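Local coordinates for putative 2OG-Fe(II) oxygenase family protein (Caulobacter crescentus CB15, PDB 3OOX) that probably uses Fe(2+), 2-oxoglutarate and O2 as an oxygenase, perhaps forming ethene and oxidising L-arginine to guanidine and a semialdehyde, at residues H100-D104 / V131-N136. Residues are numbered along the deposited sequence; the frame is centred on the assembly and turned at random. Where two conformers were deposited one is given.
Sequences HMGRD and VSWLYN
A Met-aromatic contact joins helix 127-152 to strand 97-101 and the loop that follows it. The strand pairs antiparallel with strand 170-176 in the main sheet, against which the helix packs, consistent with the helix-flanked double-stranded β-helix fold of 2OG-Fe(II) oxygenases. Extended Met101 (phi/psi -114/125) points toward the helix; its selenomethionine side chain, ttt, lays SE 4.0 Å from Val131 CG1 and 4.8 Å from the Tyr135 ring centroid, obliquely, with CE 3.7 Å from Tyr135 CG. The CA atoms of Met101 and Tyr135 are 7.9 Å apart. Tyr135 (chi1 t) extends its ring toward residues 101-103: Met101 O meets the ring edge, 3.6 Å from Tyr135 CE2, and Gly102 O also lies 3.6 Å from Tyr135 CE2. Arg103 CB is 3.4 Å from Tyr135 OH, which sits over one guanidinium face but hydrogen-bonds to Ser169 O; Arg103 NE hydrogen-bonds to Gly167 O and NH2 forms a salt bridge with Asp139. At exposed Asp104, OD1 accepts from Asn118, while one water donates to Asp104 OD2 and Ser132 OG, 2.5 Å from each.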
ATOM      1  N   HIS A 100       3.038   9.817   7.583  1.00 17.35           N
ATOM      2  CA  HIS A 100       3.005   8.390   7.830  1.00 15.72           C
ATOM      3  C   HIS A 100       2.525   8.047   9.234  1.00 18.41           C
ATOM      4  O   HIS A 100       3.032   8.590  10.218  1.00 18.80           O
ATOM      5  CB  HIS A 100       4.389   7.795   7.634  1.00 16.46           C
ATOM      6  CG  HIS A 100       4.795   7.742   6.201  1.00 15.71           C
ATOM      7  ND1 HIS A 100       5.985   8.260   5.745  1.00 21.64           N
ATOM      8  CD2 HIS A 100       4.152   7.246   5.115  1.00 17.91           C
ATOM      9  CE1 HIS A 100       6.063   8.070   4.433  1.00 23.26           C
ATOM     10  NE2 HIS A 100       4.961   7.460   4.025  1.00 17.61           N
HETATM   11  N   MSE A 101       1.558   7.144   9.274  1.00 17.14           N
HETATM   12  CA  MSE A 101       1.057   6.580  10.512  1.00 17.17           C
HETATM   13  C   MSE A 101       1.404   5.110  10.532  1.00 17.82           C
HETATM   14  O   MSE A 101       1.035   4.379   9.617  1.00 18.57           O
HETATM   15  CB  MSE A 101      -0.464   6.748  10.616  1.00 16.82           C
HETATM   16  CG  MSE A 101      -1.043   6.143  11.918  1.00 18.51           C
HETATM   17 SE   MSE A 101      -2.963   6.000  11.848  0.75 14.05          SE
HETATM   18  CE  MSE A 101      -3.117   4.645  13.273  1.00 23.95           C
ATOM     19  N   GLY A 102       2.088   4.695  11.600  1.00 18.33           N
ATOM     20  CA  GLY A 102       2.345   3.282  11.858  1.00 18.77           C
ATOM     21  C   GLY A 102       1.338   2.709  12.830  1.00 17.13           C
ATOM     22  O   GLY A 102       0.372   3.363  13.218  1.00 17.44           O
ATOM     23  N   ARG A 103       1.595   1.483  13.292  1.00 18.44           N
ATOM     24  CA  ARG A 103       0.699   0.828  14.257  1.00 18.51           C
ATOM     25  C   ARG A 103       0.817   1.460  15.636  1.00 16.89           C
ATOM     26  O   ARG A 103       1.921   1.684  16.096  1.00 18.55           O
ATOM     27  CB  ARG A 103       1.042  -0.658  14.374  1.00 18.18           C
ATOM     28  CG  ARG A 103      -0.015  -1.399  15.204  1.00 18.80           C
ATOM     29  CD  ARG A 103       0.067  -2.895  15.081  1.00 18.11           C
ATOM     30  NE  ARG A 103      -0.350  -3.356  13.748  1.00 15.99           N
ATOM     31  CZ  ARG A 103      -1.578  -3.419  13.275  1.00 17.10           C
ATOM     32  NH1 ARG A 103      -2.618  -3.128  14.040  1.00 20.81           N
ATOM     33  NH2 ARG A 103      -1.760  -3.835  12.029  1.00 17.88           N
ATOM     34  N   ASP A 104      -0.333   1.683  16.270  1.00 18.92           N
ATOM     35  CA  ASP A 104      -0.379   2.062  17.691  1.00 17.83           C
ATOM     36  C   ASP A 104      -0.337   0.760  18.481  1.00 18.06           C
ATOM     37  O   ASP A 104      -1.281  -0.042  18.407  1.00 20.23           O
ATOM     38  CB  ASP A 104      -1.681   2.774  18.058  1.00 19.99           C
ATOM     39  CG  ASP A 104      -1.687   4.250  17.698  1.00 27.36           C
ATOM     40  OD1 ASP A 104      -0.645   4.927  17.826  1.00 22.75           O
ATOM     41  OD2 ASP A 104      -2.772   4.741  17.322  1.00 41.20           O
ATOM     42  N   VAL A 131      -8.124   9.425  11.036  1.00 21.14           N
ATOM     43  CA  VAL A 131      -7.054   8.741  10.303  1.00 21.98           C
ATOM     44  C   VAL A 131      -6.812   7.338  10.913  1.00 23.59           C
ATOM     45  O   VAL A 131      -6.517   6.369  10.186  1.00 21.73           O
ATOM     46  CB  VAL A 131      -5.775   9.612  10.282  1.00 21.77           C
ATOM     47  CG1 VAL A 131      -4.582   8.875   9.636  1.00 20.59           C
ATOM     48  CG2 VAL A 131      -5.999  10.895   9.533  1.00 19.84           C
ATOM     49  N   SER A 132      -6.904   7.213  12.239  1.00 22.48           N
ATOM     50  CA  SER A 132      -6.748   5.893  12.877  0.67 20.32           C
ATOM     51  C   SER A 132      -7.851   4.949  12.417  1.00 21.98           C
ATOM     52  O   SER A 132      -7.600   3.775  12.180  1.00 21.01           O
ATOM     53  CB  SER A 132      -6.718   5.991  14.416  0.67 21.74           C
ATOM     54  OG  SER A 132      -5.581   6.668  14.899  0.67 17.55           O
ATOM     55  N   TRP A 133      -9.084   5.457  12.274  1.00 21.25           N
ATOM     56  CA  TRP A 133     -10.181   4.633  11.760  1.00 21.80           C
ATOM     57  C   TRP A 133      -9.818   4.066  10.378  1.00 23.80           C
ATOM     58  O   TRP A 133     -10.057   2.900  10.085  1.00 21.60           O
ATOM     59  CB  TRP A 133     -11.499   5.399  11.677  1.00 23.60           C
ATOM     60  CG  TRP A 133     -12.610   4.573  11.072  1.00 23.68           C
ATOM     61  CD1 TRP A 133     -13.505   3.765  11.763  1.00 25.68           C
ATOM     62  CD2 TRP A 133     -12.931   4.406   9.675  1.00 23.74           C
ATOM     63  NE1 TRP A 133     -14.358   3.145  10.882  1.00 27.36           N
ATOM     64  CE2 TRP A 133     -14.023   3.495   9.599  1.00 28.90           C
ATOM     65  CE3 TRP A 133     -12.406   4.923   8.483  1.00 22.16           C
ATOM     66  CZ2 TRP A 133     -14.596   3.116   8.384  1.00 30.51           C
ATOM     67  CZ3 TRP A 133     -12.976   4.527   7.275  1.00 26.10           C
ATOM     68  CH2 TRP A 133     -14.060   3.633   7.239  1.00 34.04           C
ATOM     69  N   LEU A 134      -9.228   4.911   9.536  1.00 21.36           N
ATOM     70  CA  LEU A 134      -8.909   4.480   8.181  1.00 20.12           C
ATOM     71  C   LEU A 134      -7.812   3.413   8.164  1.00 19.11           C
ATOM     72  O   LEU A 134      -7.894   2.432   7.399  1.00 19.05           O
ATOM     73  CB  LEU A 134      -8.545   5.684   7.297  1.00 20.18           C
ATOM     74  CG  LEU A 134      -8.309   5.382   5.799  1.00 19.73           C
ATOM     75  CD1 LEU A 134      -9.510   4.784   5.107  1.00 24.18           C
ATOM     76  CD2 LEU A 134      -7.843   6.638   5.033  1.00 21.93           C
ATOM     77  N   TYR A 135      -6.804   3.600   9.010  1.00 19.03           N
ATOM     78  CA  TYR A 135      -5.713   2.624   9.201  1.00 18.32           C
ATOM     79  C   TYR A 135      -6.306   1.237   9.522  1.00 17.26           C
ATOM     80  O   TYR A 135      -6.036   0.243   8.852  1.00 17.68           O
ATOM     81  CB  TYR A 135      -4.773   3.087  10.325  1.00 17.03           C
ATOM     82  CG  TYR A 135      -3.580   2.189  10.607  1.00 18.73           C
ATOM     83  CD1 TYR A 135      -3.745   0.937  11.196  1.00 17.87           C
ATOM     84  CD2 TYR A 135      -2.293   2.558  10.231  1.00 17.32           C
ATOM     85  CE1 TYR A 135      -2.697   0.122  11.450  1.00 17.67           C
ATOM     86  CE2 TYR A 135      -1.187   1.716  10.477  1.00 16.35           C
ATOM     87  CZ  TYR A 135      -1.414   0.479  11.087  1.00 16.15           C
ATOM     88  OH  TYR A 135      -0.365  -0.368  11.296  1.00 16.62           O
ATOM     89  N   ASN A 136      -7.163   1.226  10.532  1.00 18.43           N
ATOM     90  CA  ASN A 136      -7.708  -0.052  10.985  1.00 18.29           C
ATOM     91  C   ASN A 136      -8.732  -0.625  10.016  1.00 18.58           C
ATOM     92  O   ASN A 136      -8.830  -1.853   9.860  1.00 18.89           O
ATOM     93  CB  ASN A 136      -8.288   0.124  12.399  1.00 18.89           C
ATOM     94  CG  ASN A 136      -7.198   0.351  13.448  1.00 22.99           C
ATOM     95  OD1 ASN A 136      -7.237   1.361  14.178  1.00 32.70           O
ATOM     96  ND2 ASN A 136      -6.216  -0.537  13.498  1.00 18.76           N
TER
HETATM   97  O   HOH W   1      -4.920   6.056  17.210  1.00 41.73           O